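Local coordinates for probable ABC transporter phosphite binding protein PhnD1 (Prochlorococcus marinus str. MIT 9301, PDB 5LQ5) that binds inorganic phosphite strongly, and methylphosphonate and phosphate very weakly, probably as the solute-binding component of an ABC transporter, at residues 125-129 with 203-207; 158-162 with 174-180. All coordinates share one frame. Residue numbers count along the deposited sequence, not the author numbering.

Overall arrangement
Both contacts sit around the interlobe cleft of a periplasmic binding protein, their centres about 12 Å apart. Contact 1 joins the start of helix 127-139, in the lobe built on the five-stranded sheet, to the connection running from strand 194-199 back to strand 207-210 of the other sheet. Contact 2 lies within the first of these lobes, packing helix 158-167 against strand 172-176 and helix 177-186. Along the chain it is nested inside the loop closed by contact 1. The two meet beside the phosphite: His158 CE1 packs against Ser126 and Ser128, and Tyr206 OH probably hydrogen-bonds to Asn176 ND2. Together they supply six of the eight pocket residues.

Contact 1. Residues 125-129 with 203-207; sequences NSTSG and YVDYH. With PO3 (phosphite ion), chain B.
In this periplasmic-binding-protein fold, a helix N-terminus and an interlobe connection enclose phosphite between them; the nearest CA atoms, of Thr127 and Asp205, are 6.7 Å apart. The loop residue Asn125 leads to Ser126, the N-cap (phi/psi -82/132), whose t-rotamer OG accepts from Gly129 N (2.8 Å) and donates to PO3 O3 (2.7 Å). Thr127 begins the helical turn; its N and OG1 each donate to PO3 O2 at 2.8 Å. Its CG2 lies 4.0 Å from Tyr203 CE1, so threonine serves both anion and aromatic neighbour. Ser128, in the p rotamer, grips PO3 O1 through N (2.9 Å) and OG (2.7 Å), with CB 3.0 Å from Tyr203 OH, itself bonded to Ser92. Glycine suits position 129, since a CB would clash with Ser126 OG. Across the cleft, the extended 203-207 run is kinked at Asp205 (-140/-107), and Gly65 N binds its OD1. Asp205 OD2 stands 2.5 Å from PO3 O1, so close that an acid group probably holds a proton.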
loop_
_atom_site.group_PDB
_atom_site.type_symbol
_atom_site.label_atom_id
_atom_site.label_comp_id
_atom_site.label_asym_id
_atom_site.label_seq_id
_atom_site.Cartn_x
_atom_site.Cartn_y
_atom_site.Cartn_z
ATOM N N ASN A 125 6.479 6.840 -3.556
ATOM C CA ASN A 125 5.318 7.295 -2.783
ATOM C C ASN A 125 4.701 6.217 -1.915
ATOM O O ASN A 125 3.585 6.364 -1.420
ATOM C CB ASN A 125 4.277 7.935 -3.744
ATOM C CG ASN A 125 4.759 9.258 -4.319
ATOM O OD1 ASN A 125 5.247 10.097 -3.612
ATOM N ND2 ASN A 125 4.621 9.417 -5.583
ATOM N N SER A 126 5.453 5.156 -1.701
ATOM C CA SER A 126 5.005 4.034 -0.814
ATOM C C SER A 126 5.243 4.332 0.670
ATOM O O SER A 126 6.315 4.809 1.059
ATOM C CB SER A 126 5.708 2.730 -1.181
ATOM O OG SER A 126 5.308 1.701 -0.286
ATOM N N THR A 127 4.219 4.107 1.475
ATOM C CA THR A 127 4.322 4.216 2.919
ATOM C C THR A 127 5.251 3.137 3.504
ATOM O O THR A 127 6.247 3.451 4.177
ATOM C CB THR A 127 2.923 4.111 3.578
ATOM O OG1 THR A 127 1.958 4.874 2.801
ATOM C CG2 THR A 127 2.994 4.650 5.015
ATOM N N SER A 128 4.880 1.884 3.240
ATOM C CA SER A 128 5.595 0.710 3.762
ATOM C C SER A 128 6.868 0.325 3.005
ATOM O O SER A 128 7.718 -0.394 3.518
ATOM C CB SER A 128 4.652 -0.472 3.835
ATOM O OG SER A 128 4.282 -0.949 2.553
ATOM N N GLY A 129 6.994 0.864 1.798
ATOM C CA GLY A 129 8.126 0.564 0.936
ATOM C C GLY A 129 9.109 1.704 0.777
ATOM O O GLY A 129 10.172 1.523 0.224
ATOM N N TYR A 203 2.869 1.617 12.280
ATOM C CA TYR A 203 2.400 2.903 11.750
ATOM C C TYR A 203 1.056 2.639 11.027
ATOM O O TYR A 203 0.669 1.496 10.837
ATOM C CB TYR A 203 3.458 3.576 10.815
ATOM C CG TYR A 203 3.937 2.652 9.742
ATOM C CD1 TYR A 203 3.192 2.509 8.569
ATOM C CD2 TYR A 203 5.086 1.860 9.913
ATOM C CE1 TYR A 203 3.584 1.627 7.584
ATOM C CE2 TYR A 203 5.494 0.977 8.919
ATOM C CZ TYR A 203 4.719 0.852 7.760
ATOM O OH TYR A 203 5.077 -0.037 6.768
ATOM N N VAL A 204 0.377 3.704 10.592
ATOM C CA VAL A 204 -0.918 3.555 9.881
ATOM C C VAL A 204 -0.659 3.453 8.372
ATOM O O VAL A 204 0.248 4.093 7.872
ATOM C CB VAL A 204 -1.891 4.720 10.166
ATOM C CG1 VAL A 204 -1.454 6.006 9.504
ATOM C CG2 VAL A 204 -3.278 4.366 9.706
ATOM N N ASP A 205 -1.473 2.693 7.640
ATOM C CA ASP A 205 -1.233 2.540 6.202
ATOM C C ASP A 205 -2.522 2.556 5.360
ATOM O O ASP A 205 -3.092 3.639 5.098
ATOM C CB ASP A 205 -0.297 1.355 5.924
ATOM C CG ASP A 205 0.363 1.428 4.518
ATOM O OD1 ASP A 205 -0.013 2.315 3.696
ATOM O OD2 ASP A 205 1.325 0.653 4.269
ATOM N N TYR A 206 -2.926 1.397 4.844
ATOM C CA TYR A 206 -3.876 1.392 3.742
ATOM C C TYR A 206 -5.285 1.785 4.131
ATOM O O TYR A 206 -5.727 1.542 5.254
ATOM C CB TYR A 206 -3.937 0.024 3.074
ATOM C CG TYR A 206 -2.688 -0.430 2.363
ATOM C CD1 TYR A 206 -2.625 -0.379 0.985
ATOM C CD2 TYR A 206 -1.607 -0.984 3.035
ATOM C CE1 TYR A 206 -1.524 -0.818 0.284
ATOM C CE2 TYR A 206 -0.463 -1.428 2.349
ATOM C CZ TYR A 206 -0.440 -1.377 0.973
ATOM O OH TYR A 206 0.712 -1.845 0.331
ATOM N N HIS A 207 -5.992 2.384 3.177
ATOM C CA HIS A 207 -7.382 2.782 3.353
ATOM C C HIS A 207 -8.092 3.109 2.063
ATOM O O HIS A 207 -7.464 3.520 1.077
ATOM C CB HIS A 207 -7.485 3.962 4.320
ATOM C CG HIS A 207 -6.759 5.206 3.897
ATOM N ND1 HIS A 207 -5.382 5.317 3.912
ATOM C CD2 HIS A 207 -7.225 6.419 3.529
ATOM C CE1 HIS A 207 -5.042 6.539 3.532
ATOM N NE2 HIS A 207 -6.141 7.226 3.301
HETATM P P PO3 B . 1.916 1.497 0.669
HETATM O O1 PO3 B . 2.454 0.944 2.031
HETATM O O2 PO3 B . 1.771 3.073 0.615
HETATM O O3 PO3 B . 2.749 0.958 -0.526
#

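Contact 2. Residues 158-162 with 174-180; sequences HDATI and ALNKQVW
The first turn of helix 158-167 lies over the end of strand 172-176, running roughly antiparallel to it: the segment axes approach to 8.0 Å at 141°. His158 faces Leu175 (CA atoms 5.4 Å apart), and Ile162, one turn on, faces Trp180 at 7.7 Å.

Apolar packing fills the interior. Ile162 CD1 reaches Leu175 CD1 (3.6 Å) and Val179 CG1 (4.2 Å), while its CG1 meets the edge of the indole at Trp180 CE3 (4.5 Å); the long branched isoleucine can thus touch both strand and following helix. Val179 CG1 also packs 3.4 Å from Asp159 OD1, whose carboxylate is bound to Asn15 and Asn183.

The imidazole of His158 (chi1 m, chi2 -57°) makes a CH-pi contact: Asn176 CB sits over its face, 3.4 Å from the centroid. Water and phosphite hold its two nitrogens.

A water bridges the two segments: it links His158 ND1 (3.0 Å), Thr161 OG1 (2.8 Å) and Ala174 O (2.8 Å), donating to the carbonyl. Thr161 OG1 also bonds to Ser155, and CG2 makes a van der Waals contact with Ala174 O (3.6 Å). Asn176 (t) is the N-cap of helix 177-186: its OD1 accepts from Val179 N at 3.0 Å, and ND2 bonds to Tyr206.

With strand 153-154, this makes a beta-alpha-beta crossover whose helix start presents His158 NE2 to the phosphite of the binding cleft.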
loop_
_atom_site.group_PDB
_atom_site.type_symbol
_atom_site.label_atom_id
_atom_site.label_comp_id
_atom_site.label_asym_id
_atom_site.label_seq_id
_atom_site.Cartn_x
_atom_site.Cartn_y
_atom_site.Cartn_z
ATOM N N HIS A 158 5.830 -3.622 -4.101
ATOM C CA HIS A 158 6.399 -4.539 -3.105
ATOM C C HIS A 158 6.857 -5.845 -3.771
ATOM O O HIS A 158 7.887 -6.428 -3.381
ATOM C CB HIS A 158 5.427 -4.787 -1.972
ATOM C CG HIS A 158 4.997 -3.530 -1.305
ATOM N ND1 HIS A 158 5.895 -2.644 -0.752
ATOM C CD2 HIS A 158 3.783 -2.931 -1.241
ATOM C CE1 HIS A 158 5.239 -1.583 -0.316
ATOM N NE2 HIS A 158 3.955 -1.744 -0.577
ATOM N N ASP A 159 6.093 -6.323 -4.753
ATOM C CA ASP A 159 6.512 -7.569 -5.488
ATOM C C ASP A 159 7.821 -7.300 -6.253
ATOM O O ASP A 159 8.742 -8.128 -6.270
ATOM C CB ASP A 159 5.438 -8.083 -6.430
ATOM C CG ASP A 159 4.279 -8.742 -5.726
ATOM O OD1 ASP A 159 4.428 -9.229 -4.568
ATOM O OD2 ASP A 159 3.223 -8.824 -6.403
ATOM N N ALA A 160 7.931 -6.093 -6.824
ATOM C CA ALA A 160 9.146 -5.767 -7.573
ATOM C C ALA A 160 10.395 -5.622 -6.694
ATOM O O ALA A 160 11.486 -5.986 -7.108
ATOM C CB ALA A 160 8.957 -4.538 -8.424
ATOM N N THR A 161 10.209 -5.151 -5.461
ATOM C CA THR A 161 11.307 -5.061 -4.502
ATOM C C THR A 161 11.846 -6.454 -4.175
ATOM O O THR A 161 13.022 -6.688 -4.236
ATOM C CB THR A 161 10.836 -4.362 -3.224
ATOM O OG1 THR A 161 10.417 -3.048 -3.578
ATOM C CG2 THR A 161 11.892 -4.292 -2.179
ATOM N N ILE A 162 10.922 -7.374 -3.891
ATOM C CA ILE A 162 11.301 -8.772 -3.609
ATOM C C ILE A 162 12.109 -9.310 -4.803
ATOM O O ILE A 162 13.163 -9.908 -4.624
ATOM C CB ILE A 162 10.059 -9.652 -3.348
ATOM C CG1 ILE A 162 9.440 -9.291 -1.998
ATOM C CG2 ILE A 162 10.420 -11.136 -3.438
ATOM C CD1 ILE A 162 8.035 -9.856 -1.807
ATOM N N ALA A 174 13.301 -2.808 1.303
ATOM C CA ALA A 174 12.223 -2.705 2.263
ATOM C C ALA A 174 10.884 -2.776 1.616
ATOM O O ALA A 174 10.679 -2.226 0.524
ATOM C CB ALA A 174 12.341 -1.425 3.076
ATOM N N LEU A 175 9.947 -3.412 2.306
ATOM C CA LEU A 175 8.598 -3.592 1.762
ATOM C C LEU A 175 7.547 -3.855 2.828
ATOM O O LEU A 175 7.856 -4.118 3.984
ATOM C CB LEU A 175 8.558 -4.697 0.695
ATOM C CG LEU A 175 8.809 -6.107 1.221
ATOM C CD1 LEU A 175 7.944 -7.069 0.419
ATOM C CD2 LEU A 175 10.284 -6.463 1.139
ATOM N N ASN A 176 6.306 -3.799 2.368
ATOM C CA ASN A 176 5.072 -4.229 3.064
ATOM C C ASN A 176 5.267 -5.642 3.682
ATOM O O ASN A 176 5.563 -6.597 2.979
ATOM C CB ASN A 176 3.975 -4.207 2.000
ATOM C CG ASN A 176 2.639 -4.721 2.458
ATOM O OD1 ASN A 176 2.554 -5.684 3.216
ATOM N ND2 ASN A 176 1.568 -4.105 1.963
ATOM N N LYS A 177 5.053 -5.784 4.982
ATOM C CA LYS A 177 5.325 -7.081 5.687
ATOM C C LYS A 177 4.319 -8.174 5.259
ATOM O O LYS A 177 4.680 -9.341 5.101
ATOM C CB LYS A 177 5.281 -6.889 7.207
ATOM C CG LYS A 177 5.398 -8.193 8.009
ATOM C CD LYS A 177 5.668 -7.842 9.467
ATOM C CE LYS A 177 5.871 -9.079 10.336
ATOM N NZ LYS A 177 4.568 -9.681 10.699
ATOM N N GLN A 178 3.060 -7.780 5.054
ATOM C CA GLN A 178 2.021 -8.719 4.551
ATOM C C GLN A 178 2.357 -9.309 3.175
ATOM O O GLN A 178 2.160 -10.474 2.913
ATOM C CB GLN A 178 0.633 -8.056 4.507
ATOM C CG GLN A 178 -0.510 -9.031 4.319
ATOM C CD GLN A 178 -0.709 -9.926 5.535
ATOM O OE1 GLN A 178 -0.978 -9.432 6.622
ATOM N NE2 GLN A 178 -0.573 -11.245 5.354
ATOM N N VAL A 179 2.896 -8.476 2.299
ATOM C CA VAL A 179 3.271 -8.913 0.963
ATOM C C VAL A 179 4.452 -9.895 1.055
ATOM O O VAL A 179 4.488 -10.900 0.360
ATOM C CB VAL A 179 3.590 -7.732 0.010
ATOM C CG1 VAL A 179 4.181 -8.222 -1.302
ATOM C CG2 VAL A 179 2.326 -6.935 -0.304
ATOM N N TRP A 180 5.410 -9.583 1.916
ATOM C CA TRP A 180 6.554 -10.449 2.161
ATOM C C TRP A 180 6.068 -11.840 2.612
ATOM O O TRP A 180 6.443 -12.870 2.042
ATOM C CB TRP A 180 7.460 -9.839 3.212
ATOM C CG TRP A 180 8.446 -10.783 3.833
ATOM C CD1 TRP A 180 8.454 -11.209 5.139
ATOM C CD2 TRP A 180 9.567 -11.411 3.194
ATOM N NE1 TRP A 180 9.519 -12.066 5.345
ATOM C CE2 TRP A 180 10.218 -12.201 4.171
ATOM C CE3 TRP A 180 10.091 -11.378 1.891
ATOM C CZ2 TRP A 180 11.363 -12.965 3.879
ATOM C CZ3 TRP A 180 11.223 -12.147 1.601
ATOM C CH2 TRP A 180 11.842 -12.935 2.601
HETATM O O HOH W 1 8.748 -2.125 -1.480
#